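Local coordinates for protein alpha-amylase (PDB 6M4K) that probably catalyses the endohydrolysis of alpha-1,4-glucosidic linkages in starch-like polysaccharides, as a calcium-containing amylase of glycoside hydrolase family 13, at residues N399-N404 with F419-R424; V281-G286 with W335-V340; G8-Q13 with N230-Q235; V256-H261 with W287-G292; H261-G266 with G314-F319. All coordinates share one frame; numbering follows the deposited sequence. Where two conformers were deposited one is given.

Contact 1. Residues N399-N404 with F419-R424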
# COMPACT_ATOMS: atom_id res chain seq x y z
N ASN A 399 -0.89 12.02 -12.49
CA ASN A 399 -1.54 11.60 -13.73
C ASN A 399 -1.18 12.53 -14.88
O ASN A 399 -0.90 12.08 -15.99
CB ASN A 399 -3.07 11.55 -13.54
CG ASN A 399 -3.52 10.47 -12.56
OD1 ASN A 399 -2.84 9.47 -12.37
ND2 ASN A 399 -4.67 10.69 -11.95
N VAL A 400 -1.18 13.85 -14.63
CA VAL A 400 -0.85 14.82 -15.67
C VAL A 400 0.60 14.64 -16.12
O VAL A 400 0.92 14.81 -17.31
CB VAL A 400 -1.14 16.25 -15.17
CG1 VAL A 400 -0.51 17.30 -16.09
CG2 VAL A 400 -2.64 16.47 -15.04
N ALA A 401 1.49 14.31 -15.19
CA ALA A 401 2.92 14.22 -15.44
C ALA A 401 3.34 12.89 -16.06
O ALA A 401 4.51 12.76 -16.45
CB ALA A 401 3.66 14.38 -14.11
N ILE A 402 2.43 11.91 -16.14
CA ILE A 402 2.80 10.54 -16.51
C ILE A 402 3.61 10.51 -17.80
O ILE A 402 3.29 11.18 -18.79
CB ILE A 402 1.54 9.66 -16.57
CG1 ILE A 402 1.91 8.18 -16.44
CG2 ILE A 402 0.75 9.90 -17.82
CD1 ILE A 402 1.54 7.58 -15.08
N GLY A 403 4.69 9.73 -17.79
CA GLY A 403 5.51 9.53 -18.97
C GLY A 403 6.55 10.60 -19.22
O GLY A 403 7.32 10.46 -20.18
N ASN A 404 6.61 11.62 -18.43
CA ASN A 404 7.63 12.63 -18.60
C ASN A 404 8.81 12.36 -17.68
O ASN A 404 8.63 11.87 -16.56
CB ASN A 404 7.05 14.02 -18.29
CG ASN A 404 6.09 14.49 -19.35
OD1 ASN A 404 6.48 15.21 -20.27
ND2 ASN A 404 4.83 14.10 -19.22
N PHE A 419 11.73 20.30 -8.85
CA PHE A 419 11.91 19.61 -10.12
C PHE A 419 10.61 19.61 -10.89
O PHE A 419 9.52 19.80 -10.34
CB PHE A 419 12.42 18.17 -9.94
CG PHE A 419 11.50 17.31 -9.13
CD1 PHE A 419 11.61 17.29 -7.75
CD2 PHE A 419 10.53 16.54 -9.74
CE1 PHE A 419 10.77 16.50 -7.00
CE2 PHE A 419 9.68 15.75 -8.99
CZ PHE A 419 9.80 15.73 -7.62
N GLY A 420 10.74 19.39 -12.19
CA GLY A 420 9.61 19.28 -13.08
C GLY A 420 9.48 17.87 -13.66
O GLY A 420 10.33 17.00 -13.47
N ARG A 421 8.38 17.68 -14.37
CA ARG A 421 8.14 16.47 -15.14
C ARG A 421 7.86 16.94 -16.56
O ARG A 421 6.74 17.34 -16.88
CB ARG A 421 6.98 15.67 -14.56
CG ARG A 421 7.21 15.21 -13.12
CD ARG A 421 8.23 14.08 -13.03
NE ARG A 421 7.87 12.97 -13.91
CZ ARG A 421 6.93 12.07 -13.64
NH1 ARG A 421 6.24 12.11 -12.50
NH2 ARG A 421 6.68 11.11 -14.53
N GLY A 422 8.90 16.94 -17.40
CA GLY A 422 8.76 17.47 -18.74
C GLY A 422 8.22 18.88 -18.73
O GLY A 422 8.63 19.74 -17.93
N ASN A 423 7.25 19.14 -19.62
CA ASN A 423 6.55 20.42 -19.66
C ASN A 423 5.16 20.34 -19.05
O ASN A 423 4.30 21.16 -19.37
CB ASN A 423 6.49 20.94 -21.10
CG ASN A 423 5.60 20.09 -21.98
OD1 ASN A 423 5.25 18.97 -21.63
ND2 ASN A 423 5.26 20.62 -23.15
N ARG A 424 4.93 19.39 -18.14
CA ARG A 424 3.61 19.11 -17.59
C ARG A 424 3.42 19.59 -16.16
O ARG A 424 2.33 20.05 -15.81
CB ARG A 424 3.34 17.61 -17.65
CG ARG A 424 3.31 17.06 -19.06
CD ARG A 424 2.08 17.54 -19.79
NE ARG A 424 0.90 16.81 -19.37
CZ ARG A 424 -0.32 16.97 -19.88
NH1 ARG A 424 -0.53 17.86 -20.84
NH2 ARG A 424 -1.33 16.24 -19.43
O HOH W 1 5.60 8.43 -15.40
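With CG anti to the carbonyl carbon (chi1 -61°) and further bends at chi2 and chi3, R421 curls back until its guanidinium reaches the carbonyl of N404. R424, in one of its two conformers, turns in the same sense (chi1 -63°) and reaches V400. R421 grips N404 O side-on: NH2 lies 2.9 Å and NE 3.0 Å from that single oxygen, which sits in the guanidinium plane. The methyl of A401 lies over the rim of one face of the group, and NH1 goes to the backbone oxygen of A334. The acceptors belong to the C-terminal end of helix 389-401 and to the type II turn, A401 to N404, that follows it; 419-424 lies on strand 416-421 and the bend after it, in the antiparallel sheet of the C-terminal all-beta domain. G403 takes the positive phi that the third turn position needs. Within the turn N404 ND2 donates to A401 O at 3.1 Å from above the carbonyl plane, and its amide lies across R424 CG. G422 also has positive phi, which glycine adopts readily, and its CA lies 3.6 Å from N404 OD1. In the same R424 conformer NE meets V400 O at 2.9 Å and almost straight (171°); NH2 adds a weak second bond.

Contact 2. Residues V281-G286 with W335-V340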
# COMPACT_ATOMS: atom_id res chain seq x y z
N VAL A 281 18.08 13.68 -5.23
CA VAL A 281 18.36 13.94 -6.64
C VAL A 281 18.40 12.66 -7.47
O VAL A 281 18.01 12.65 -8.64
CB VAL A 281 19.65 14.78 -6.78
CG1 VAL A 281 20.86 14.02 -6.24
CG2 VAL A 281 19.89 15.22 -8.22
N ASN A 282 18.86 11.56 -6.88
CA ASN A 282 18.97 10.28 -7.57
C ASN A 282 18.10 9.20 -6.92
O ASN A 282 18.41 8.00 -7.01
CB ASN A 282 20.43 9.82 -7.61
CG ASN A 282 20.96 9.47 -6.23
OD1 ASN A 282 20.48 9.97 -5.21
ND2 ASN A 282 21.96 8.59 -6.19
N PHE A 283 17.03 9.60 -6.25
CA PHE A 283 16.22 8.63 -5.52
C PHE A 283 15.64 7.57 -6.45
O PHE A 283 15.19 7.86 -7.56
CB PHE A 283 15.08 9.33 -4.79
CG PHE A 283 14.24 8.37 -4.01
CD1 PHE A 283 14.74 7.78 -2.86
CD2 PHE A 283 12.98 8.00 -4.45
CE1 PHE A 283 13.98 6.86 -2.14
CE2 PHE A 283 12.23 7.08 -3.74
CZ PHE A 283 12.73 6.51 -2.59
N GLY A 284 15.63 6.34 -5.96
CA GLY A 284 15.07 5.23 -6.70
C GLY A 284 15.99 4.04 -6.62
O GLY A 284 16.60 3.78 -5.58
N GLU A 285 16.12 3.33 -7.75
CA GLU A 285 16.93 2.12 -7.79
C GLU A 285 18.36 2.38 -7.32
O GLU A 285 18.96 1.52 -6.68
CB GLU A 285 16.92 1.55 -9.21
CG GLU A 285 17.60 0.19 -9.36
CD GLU A 285 17.49 -0.38 -10.76
OE1 GLU A 285 16.83 0.23 -11.62
OE2 GLU A 285 18.07 -1.47 -10.99
N GLY A 286 18.90 3.57 -7.61
CA GLY A 286 20.27 3.89 -7.25
C GLY A 286 20.52 4.01 -5.76
O GLY A 286 21.68 4.03 -5.33
N TRP A 335 7.46 12.10 -8.31
CA TRP A 335 8.61 11.40 -8.84
C TRP A 335 8.15 10.34 -9.83
O TRP A 335 6.95 10.16 -10.08
CB TRP A 335 9.40 10.77 -7.69
CG TRP A 335 10.87 10.53 -7.90
CD1 TRP A 335 11.52 9.32 -7.83
CD2 TRP A 335 11.89 11.51 -8.13
NE1 TRP A 335 12.87 9.50 -8.01
CE2 TRP A 335 13.12 10.84 -8.20
CE3 TRP A 335 11.87 12.91 -8.28
CZ2 TRP A 335 14.32 11.51 -8.42
CZ3 TRP A 335 13.06 13.57 -8.49
CH2 TRP A 335 14.27 12.87 -8.57
N ASP A 336 9.10 9.64 -10.44
CA ASP A 336 8.80 8.52 -11.34
C ASP A 336 9.58 7.32 -10.81
O ASP A 336 10.75 7.13 -11.15
CB ASP A 336 9.16 8.84 -12.77
CG ASP A 336 8.75 7.74 -13.74
OD1 ASP A 336 7.96 6.86 -13.34
OD2 ASP A 336 9.22 7.76 -14.89
N TYR A 337 8.92 6.53 -9.97
CA TYR A 337 9.55 5.37 -9.37
C TYR A 337 8.48 4.50 -8.70
O TYR A 337 7.91 4.88 -7.67
CB TYR A 337 10.62 5.74 -8.34
CG TYR A 337 11.22 4.53 -7.65
CD1 TYR A 337 12.11 3.69 -8.32
CD2 TYR A 337 10.86 4.19 -6.35
CE1 TYR A 337 12.65 2.58 -7.70
CE2 TYR A 337 11.38 3.08 -5.73
CZ TYR A 337 12.27 2.26 -6.41
OH TYR A 337 12.77 1.17 -5.75
N GLY A 338 8.22 3.34 -9.29
CA GLY A 338 7.36 2.35 -8.67
C GLY A 338 5.89 2.59 -8.92
O GLY A 338 5.44 3.65 -9.35
N HIS A 339 5.11 1.55 -8.63
CA HIS A 339 3.66 1.64 -8.61
C HIS A 339 3.23 2.14 -7.24
O HIS A 339 3.46 1.45 -6.24
CB HIS A 339 3.04 0.28 -8.90
CG HIS A 339 1.56 0.33 -9.11
ND1 HIS A 339 0.74 -0.77 -8.99
CD2 HIS A 339 0.76 1.37 -9.45
CE1 HIS A 339 -0.50 -0.41 -9.26
NE2 HIS A 339 -0.52 0.88 -9.54
N VAL A 340 2.61 3.31 -7.19
CA VAL A 340 2.34 4.00 -5.92
C VAL A 340 1.03 3.52 -5.30
O VAL A 340 -0.03 3.54 -5.95
CB VAL A 340 2.30 5.52 -6.11
CG1 VAL A 340 1.91 6.20 -4.79
CG2 VAL A 340 3.65 6.03 -6.61
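The one hydrogen bond between 281-286 and 335-340 runs from the indole of W335 to the backbone of F283: NE1 lies 2.9 Å from F283 O at 158°. The oxygen sits at the edge of the indole, near its plane, but the donor stands well above the carbonyl plane. V281 O approaches another part of the same edge, 3.7 Å from W335 CH2.

Aromatic contacts adjoin this bond. With CG anti to the backbone N (chi1 -179°), the F283 ring lies beside its own carbonyl, and W335 NE1 therefore meets both the oxygen and the ring edge. The F283 ring is oblique to the five-membered ring of W335, and it crosses Y337, with CE2 4.1 Å from Y337 CD2. Together the three form an aromatic cluster, which F331 extends by stacking on W335.

A CH-pi contact completes the set: G284 CA lies over the face of Y337, 3.8 Å from the ring centroid. At its unusual backbone angles glycine is the residue that fits, and having no side chain it can set its CA directly over the ring. The phenol oxygen bonds L290 O.

Thus the loop before barrel strand 295-297 is joined to the loop leading from helix 322-334 into strand 339-344 mainly by rings, while the buried indole N-H is satisfied by a main-chain oxygen that helps to set the indole's rotation.

Contact 3. Residues G8-Q13 with N230-Q235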
# COMPACT_ATOMS: atom_id res chain seq x y z
N GLY A 8 3.57 -9.11 -12.94
CA GLY A 8 3.83 -7.78 -12.43
C GLY A 8 3.21 -6.64 -13.19
O GLY A 8 3.40 -5.47 -12.83
N SER A 9 2.45 -6.91 -14.25
CA SER A 9 1.77 -5.86 -14.99
C SER A 9 0.35 -5.70 -14.47
O SER A 9 -0.35 -6.69 -14.23
CB SER A 9 1.77 -6.15 -16.49
OG SER A 9 0.94 -7.26 -16.79
N TYR A 10 -0.07 -4.46 -14.27
CA TYR A 10 -1.41 -4.15 -13.82
C TYR A 10 -2.16 -3.44 -14.93
O TYR A 10 -1.57 -3.04 -15.94
CB TYR A 10 -1.39 -3.33 -12.53
CG TYR A 10 -0.60 -2.05 -12.62
CD1 TYR A 10 0.77 -2.04 -12.39
CD2 TYR A 10 -1.22 -0.85 -12.91
CE1 TYR A 10 1.49 -0.87 -12.46
CE2 TYR A 10 -0.51 0.32 -12.98
CZ TYR A 10 0.85 0.31 -12.76
OH TYR A 10 1.56 1.47 -12.82
N TYR A 11 -3.46 -3.33 -14.76
CA TYR A 11 -4.35 -2.81 -15.79
C TYR A 11 -5.17 -1.68 -15.20
O TYR A 11 -5.88 -1.87 -14.20
CB TYR A 11 -5.28 -3.91 -16.29
CG TYR A 11 -6.22 -3.44 -17.37
CD1 TYR A 11 -5.76 -3.24 -18.66
CD2 TYR A 11 -7.56 -3.19 -17.10
CE1 TYR A 11 -6.59 -2.79 -19.65
CE2 TYR A 11 -8.41 -2.75 -18.10
CZ TYR A 11 -7.92 -2.56 -19.38
OH TYR A 11 -8.74 -2.12 -20.39
N CYS A 12 -5.11 -0.51 -15.82
CA CYS A 12 -5.85 0.65 -15.36
C CYS A 12 -6.55 1.31 -16.53
O CYS A 12 -6.11 1.21 -17.68
CB CYS A 12 -4.90 1.70 -14.73
SG CYS A 12 -4.07 1.17 -13.23
N GLN A 13 -7.64 2.01 -16.22
CA GLN A 13 -8.27 2.87 -17.21
C GLN A 13 -7.32 4.00 -17.58
O GLN A 13 -6.43 4.36 -16.80
CB GLN A 13 -9.55 3.47 -16.62
CG GLN A 13 -10.67 2.46 -16.42
CD GLN A 13 -11.25 1.98 -17.73
OE1 GLN A 13 -11.41 0.78 -17.95
NE2 GLN A 13 -11.59 2.91 -18.62
N ASN A 230 -2.88 -11.80 -17.42
CA ASN A 230 -2.69 -12.39 -16.11
C ASN A 230 -3.14 -11.42 -15.03
O ASN A 230 -3.10 -10.19 -15.21
CB ASN A 230 -1.21 -12.68 -15.88
CG ASN A 230 -0.66 -13.74 -16.82
OD1 ASN A 230 -1.38 -14.61 -17.30
ND2 ASN A 230 0.64 -13.69 -17.05
N ALA A 231 -3.55 -11.98 -13.89
CA ALA A 231 -3.82 -11.16 -12.71
C ALA A 231 -2.57 -10.37 -12.32
O ALA A 231 -1.44 -10.78 -12.60
CB ALA A 231 -4.20 -12.08 -11.55
N TYR A 232 -2.78 -9.23 -11.68
CA TYR A 232 -1.68 -8.46 -11.12
C TYR A 232 -1.29 -9.04 -9.76
O TYR A 232 -2.13 -9.18 -8.88
CB TYR A 232 -2.12 -7.01 -10.94
CG TYR A 232 -1.08 -6.06 -10.37
CD1 TYR A 232 0.26 -6.14 -10.72
CD2 TYR A 232 -1.47 -5.03 -9.50
CE1 TYR A 232 1.19 -5.23 -10.22
CE2 TYR A 232 -0.55 -4.13 -8.99
CZ TYR A 232 0.77 -4.23 -9.36
OH TYR A 232 1.72 -3.34 -8.88
N ILE A 233 -0.01 -9.35 -9.57
CA ILE A 233 0.47 -9.89 -8.31
C ILE A 233 1.57 -8.97 -7.80
O ILE A 233 2.57 -8.74 -8.49
CB ILE A 233 1.01 -11.32 -8.46
CG1 ILE A 233 -0.05 -12.27 -9.01
CG2 ILE A 233 1.59 -11.81 -7.12
CD1 ILE A 233 -1.15 -12.57 -8.04
N TYR A 234 1.37 -8.42 -6.61
CA TYR A 234 2.46 -7.78 -5.90
C TYR A 234 2.66 -8.47 -4.56
O TYR A 234 1.70 -8.81 -3.87
CB TYR A 234 2.34 -6.25 -5.78
CG TYR A 234 1.07 -5.69 -5.17
CD1 TYR A 234 -0.09 -5.59 -5.93
CD2 TYR A 234 1.05 -5.24 -3.86
CE1 TYR A 234 -1.25 -5.05 -5.40
CE2 TYR A 234 -0.10 -4.67 -3.32
CZ TYR A 234 -1.25 -4.59 -4.09
OH TYR A 234 -2.41 -4.04 -3.59
N GLN A 235 3.92 -8.73 -4.22
CA GLN A 235 4.28 -9.66 -3.17
C GLN A 235 4.84 -8.87 -2.00
O GLN A 235 5.76 -8.06 -2.17
CB GLN A 235 5.34 -10.63 -3.69
CG GLN A 235 4.84 -11.51 -4.82
CD GLN A 235 5.99 -12.08 -5.62
OE1 GLN A 235 6.43 -13.21 -5.39
NE2 GLN A 235 6.51 -11.28 -6.55
O HOH W 2 -0.94 -9.58 -17.33
O HOH W 3 -3.05 -7.47 -14.82
O HOH W 4 0.03 -9.37 -14.62
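Y10 sets its CB squarely over the ring of Y232, 3.5 Å from the centroid and 12° off the normal, a CH-pi contact over the ring centre. Because Y10 CG lies between the backbone N and the carbonyl carbon (chi1 56°), its ring runs alongside Y232 in the same direction instead of covering it. The two rings are oblique, and Y10 CD1 comes 3.7 Å from Y232 CZ. Tyrosine suits both places: the carbon framework packs, and the hydroxyls find partners farther off, D17 for Y10 and H339 for Y232.

Backbone oxygens touch the other part of the Y232 ring, G8 O 3.4 Å from CE1 and S9 O 3.6 Å from CD1.

Direct polar bonds are absent between 8-13 and 230-235, and water takes their place. Water 3 donates to S9 O at 2.9 Å and to N230 O at 2.7 Å, while water 2 joins S9 OG, in one conformer of S9, to N230 O. Water 4 lies close to both S9 O and A231 O.

Y232 opens strand 232-235, which lies between strands 196-199 and 255-257 in the eight-stranded barrel. Its side chain points inward, against L296 of strand 295-297 and across to H339 of strand 339-344. The segment 8-13, tied to C43 through C12, passes across the N-terminal end of strand 232-235.

Contact 4. Residues V256-H261 with W287-G292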
# COMPACT_ATOMS: atom_id res chain seq x y z
N VAL A 256 7.13 -6.48 -6.25
CA VAL A 256 7.48 -6.69 -4.85
C VAL A 256 7.36 -5.37 -4.12
O VAL A 256 7.77 -4.32 -4.64
CB VAL A 256 8.90 -7.28 -4.71
CG1 VAL A 256 9.26 -7.49 -3.26
CG2 VAL A 256 9.01 -8.61 -5.49
N THR A 257 6.79 -5.41 -2.92
CA THR A 257 6.79 -4.25 -2.04
C THR A 257 8.21 -3.82 -1.73
O THR A 257 9.02 -4.62 -1.25
CB THR A 257 6.13 -4.63 -0.71
OG1 THR A 257 6.79 -5.79 -0.16
CG2 THR A 257 4.65 -4.95 -0.88
N GLU A 258 8.52 -2.55 -1.97
CA GLU A 258 9.85 -2.02 -1.65
C GLU A 258 9.78 -1.25 -0.34
O GLU A 258 9.49 -0.05 -0.31
CB GLU A 258 10.38 -1.19 -2.81
CG GLU A 258 11.75 -0.54 -2.56
CD GLU A 258 12.81 -1.53 -2.08
OE1 GLU A 258 13.73 -1.86 -2.86
OE2 GLU A 258 12.73 -1.95 -0.90
N PHE A 259 10.04 -1.95 0.77
CA PHE A 259 10.02 -1.30 2.08
C PHE A 259 11.18 -0.32 2.26
O PHE A 259 11.11 0.56 3.13
CB PHE A 259 10.00 -2.35 3.18
CG PHE A 259 8.65 -2.97 3.40
CD1 PHE A 259 8.21 -4.04 2.62
CD2 PHE A 259 7.80 -2.46 4.37
CE1 PHE A 259 6.96 -4.59 2.81
CE2 PHE A 259 6.54 -3.00 4.56
CZ PHE A 259 6.12 -4.07 3.79
N LYS A 260 12.25 -0.43 1.47
CA LYS A 260 13.32 0.56 1.59
C LYS A 260 12.85 1.95 1.20
O LYS A 260 13.38 2.94 1.68
CB LYS A 260 14.53 0.17 0.73
CG LYS A 260 15.21 -1.11 1.18
CD LYS A 260 16.22 -1.59 0.12
CE LYS A 260 16.89 -2.90 0.52
NZ LYS A 260 17.77 -3.41 -0.58
N HIS A 261 11.85 2.02 0.32
CA HIS A 261 11.37 3.30 -0.19
C HIS A 261 10.82 4.17 0.94
O HIS A 261 11.25 5.32 1.12
CB HIS A 261 10.33 2.98 -1.27
CG HIS A 261 9.50 4.12 -1.74
ND1 HIS A 261 9.73 4.77 -2.93
CD2 HIS A 261 8.36 4.66 -1.23
CE1 HIS A 261 8.79 5.68 -3.12
NE2 HIS A 261 7.95 5.63 -2.11
N TRP A 287 19.47 4.09 -4.96
CA TRP A 287 19.63 4.03 -3.51
C TRP A 287 19.77 2.60 -3.00
O TRP A 287 19.65 2.38 -1.79
CB TRP A 287 18.46 4.74 -2.82
CG TRP A 287 18.62 6.23 -2.77
CD1 TRP A 287 18.98 7.06 -3.80
CD2 TRP A 287 18.45 7.07 -1.62
NE1 TRP A 287 19.02 8.36 -3.36
CE2 TRP A 287 18.70 8.40 -2.03
CE3 TRP A 287 18.09 6.83 -0.29
CZ2 TRP A 287 18.62 9.48 -1.15
CZ3 TRP A 287 18.02 7.90 0.58
CH2 TRP A 287 18.28 9.21 0.15
N GLY A 288 20.04 1.64 -3.87
CA GLY A 288 20.07 0.25 -3.45
C GLY A 288 18.71 -0.39 -3.37
O GLY A 288 18.51 -1.34 -2.61
N GLN A 289 17.75 0.11 -4.14
CA GLN A 289 16.37 -0.37 -4.13
C GLN A 289 16.10 -1.17 -5.40
O GLN A 289 16.91 -1.22 -6.32
CB GLN A 289 15.39 0.80 -4.01
CG GLN A 289 15.61 1.65 -2.76
CD GLN A 289 14.59 2.77 -2.57
OE1 GLN A 289 13.67 2.96 -3.39
NE2 GLN A 289 14.71 3.49 -1.48
N LEU A 290 14.93 -1.81 -5.42
CA LEU A 290 14.47 -2.49 -6.63
C LEU A 290 14.33 -1.49 -7.77
O LEU A 290 14.16 -0.29 -7.56
CB LEU A 290 13.09 -3.10 -6.37
CG LEU A 290 13.02 -4.21 -5.33
CD1 LEU A 290 11.59 -4.70 -5.15
CD2 LEU A 290 13.95 -5.34 -5.73
N SER A 291 14.38 -2.00 -8.99
CA SER A 291 14.02 -1.16 -10.12
C SER A 291 12.56 -0.71 -9.99
O SER A 291 11.72 -1.43 -9.46
CB SER A 291 14.22 -1.89 -11.45
OG SER A 291 13.13 -2.74 -11.75
N GLY A 292 12.29 0.49 -10.46
CA GLY A 292 10.93 1.01 -10.40
C GLY A 292 9.90 0.07 -11.00
O GLY A 292 8.78 -0.06 -10.49
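E258 is the N-cap of helix 259-270, the helix that follows strand 255-257 in the TIM barrel, and its carboxylate joins this cap to the loop 287-292. With CG anti to the backbone N (chi1 178°) and a bend at chi2, the side chain turns back so that OE2 accepts from K260 N at 2.9 Å, from above the carboxylate plane. OE1 faces the loop and takes L290 N at 2.8 Å and 165°, nearly along its C-O axis.

K260 also reaches toward the loop, farther along it: an extended chain brings NZ to 3.0 Å from G288 O, almost in line with the carbonyl. G288 adopts positive phi and psi, which glycine accepts easily.

Between these two bonds lies Q289, whose CG packs 3.9 Å from K260 CB. Its OE1 comes near the edge of H261, 4.0 Å from CB, and its NE2 is held by N264 OD1 one turn farther along the helix. Beside the carboxylate, L290 CD1 packs on V256 CB at 3.8 Å, an apolar contact of leucine with valine at the strand end.

Each oxygen of the buried E258 thus receives a backbone N-H, one from the helix start and one from the loop; these donors, together with the helix N terminus, would be expected to stabilise a negative charge there.

Contact 5. Residues H261-G266 with G314-F319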
# COMPACT_ATOMS: atom_id res chain seq x y z
N HIS A 261 11.85 2.02 0.32
CA HIS A 261 11.37 3.30 -0.19
C HIS A 261 10.82 4.17 0.94
O HIS A 261 11.25 5.32 1.12
CB HIS A 261 10.33 2.98 -1.27
CG HIS A 261 9.50 4.12 -1.74
ND1 HIS A 261 9.73 4.77 -2.93
CD2 HIS A 261 8.36 4.66 -1.23
CE1 HIS A 261 8.79 5.68 -3.12
NE2 HIS A 261 7.95 5.63 -2.11
N GLY A 262 9.89 3.64 1.72
CA GLY A 262 9.33 4.42 2.82
C GLY A 262 10.31 4.62 3.95
O GLY A 262 10.27 5.65 4.64
N GLN A 263 11.21 3.66 4.17
CA GLN A 263 12.27 3.86 5.15
C GLN A 263 13.14 5.04 4.77
O GLN A 263 13.43 5.92 5.59
CB GLN A 263 13.11 2.58 5.28
CG GLN A 263 12.43 1.47 6.06
CD GLN A 263 12.53 1.66 7.56
OE1 GLN A 263 13.56 2.12 8.07
NE2 GLN A 263 11.47 1.32 8.28
N ASN A 264 13.58 5.07 3.50
CA ASN A 264 14.47 6.13 3.04
C ASN A 264 13.77 7.48 3.01
O ASN A 264 14.31 8.48 3.50
CB ASN A 264 15.07 5.77 1.67
CG ASN A 264 16.10 4.64 1.75
OD1 ASN A 264 16.25 3.84 0.82
ND2 ASN A 264 16.84 4.60 2.84
N LEU A 265 12.58 7.55 2.42
CA LEU A 265 11.86 8.82 2.38
C LEU A 265 11.50 9.30 3.79
O LEU A 265 11.55 10.51 4.07
CB LEU A 265 10.62 8.73 1.49
CG LEU A 265 10.92 8.51 -0.00
CD1 LEU A 265 9.63 8.46 -0.80
CD2 LEU A 265 11.84 9.60 -0.55
N GLY A 266 11.15 8.37 4.67
CA GLY A 266 10.87 8.75 6.05
C GLY A 266 12.09 9.37 6.72
O GLY A 266 12.01 10.45 7.31
N GLY A 314 10.42 5.56 14.73
CA GLY A 314 11.31 6.69 14.54
C GLY A 314 11.66 7.08 13.11
O GLY A 314 12.40 8.04 12.92
N THR A 315 11.11 6.39 12.12
CA THR A 315 11.50 6.52 10.71
C THR A 315 10.27 6.63 9.80
O THR A 315 10.14 7.60 9.05
CB THR A 315 12.39 5.36 10.25
OG1 THR A 315 13.68 5.46 10.88
CG2 THR A 315 12.58 5.39 8.73
N ILE A 316 9.37 5.65 9.88
CA ILE A 316 8.19 5.66 9.02
C ILE A 316 7.33 6.88 9.32
O ILE A 316 7.12 7.26 10.48
CB ILE A 316 7.41 4.35 9.20
CG1 ILE A 316 8.27 3.14 8.78
CG2 ILE A 316 6.11 4.38 8.40
CD1 ILE A 316 8.80 3.21 7.35
N LEU A 317 6.82 7.52 8.27
CA LEU A 317 5.88 8.62 8.41
C LEU A 317 4.45 8.13 8.21
O LEU A 317 4.19 7.27 7.36
CB LEU A 317 6.20 9.73 7.41
CG LEU A 317 7.49 10.49 7.73
CD1 LEU A 317 7.93 11.35 6.55
CD2 LEU A 317 7.28 11.35 9.00
N THR A 318 3.54 8.66 9.02
CA THR A 318 2.15 8.23 9.04
C THR A 318 1.28 9.46 9.26
O THR A 318 1.78 10.57 9.44
CB THR A 318 1.89 7.26 10.19
OG1 THR A 318 1.89 7.99 11.43
CG2 THR A 318 2.95 6.19 10.27
N PHE A 319 -0.04 9.25 9.26
CA PHE A 319 -0.96 10.36 9.50
C PHE A 319 -0.75 11.02 10.86
O PHE A 319 -1.19 12.16 11.05
CB PHE A 319 -2.42 9.91 9.33
CG PHE A 319 -2.91 8.97 10.41
CD1 PHE A 319 -3.49 9.47 11.57
CD2 PHE A 319 -2.81 7.60 10.24
CE1 PHE A 319 -3.95 8.62 12.55
CE2 PHE A 319 -3.27 6.74 11.23
CZ PHE A 319 -3.84 7.26 12.39
O HOH W 5 7.77 6.60 5.69
O HOH W 6 14.69 2.67 10.41
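G266 and T315 meet closely: G266 CA lies 3.3 Å from T315 O in a CH···O contact, angle 131° at the hydrogen. With no side chain, G266 lets 314-319 come right up to the helix. One turn earlier G262 O faces I316 CD1.

Around this point the side chains cross. In T315 a chi1 of -70° sets OG1 beside the backbone N and puts CG2 anti to it, which lays the methyl 3.3 Å from Q263 O, with Q263 OE1 close beside it. Q263 bends at chi2, and in one of its two conformers the amide reaches both neighbours: OE1 toward T315, NE2 toward I316, whose CD1 is 3.4 Å away. L317 CD1 packs at 4.0 Å on G266 CA.

Two waters complete the shell. Water 5 donates to G262 O at 2.9 Å and accepts from L317 N; water 6, with Q263 in that same conformer, donates to Q263 OE1 at 2.7 Å and to T315 OG1 at 3.0 Å. A threonine offers both the methyl for packing and the hydroxyl for this water.

Farther out, A310 O takes Q263 NE2, N267 OD1 bonds T315 OG1, and R270 holds I316 O. M324, Y325 and A328 of helix 322-334 enclose L317.

G266 allows the close approach, and the loop between strand 295-297 and helix 322-334 sits on the preceding barrel helix, 259-270, an alpha/beta-barrel arrangement in which successive helices pack around the strands.

How the contacts relate
Contact 3 closes first and spans the longest stretch, bringing the N-terminal segment back to barrel strand 232-235. Three contacts then open in turn, contact 4 at 256, contact 5 at 261 and contact 2 at 281, and close in that same order, so each pair of these three crosses. They bind helix 259-270 and the loops around strand 295-297 and before strand 339-344 into one unit: contacts 4 and 5 share H261, and contact 2 borders both. Strand pairing between 232-235 and 255-257 connects contact 3 to contact 4, while H339 and Y232 link contacts 2 and 3 inside the barrel. Contact 1 follows in series, closing a short loop into the C-terminal beta domain, and meets contact 2 where F419 packs on W335.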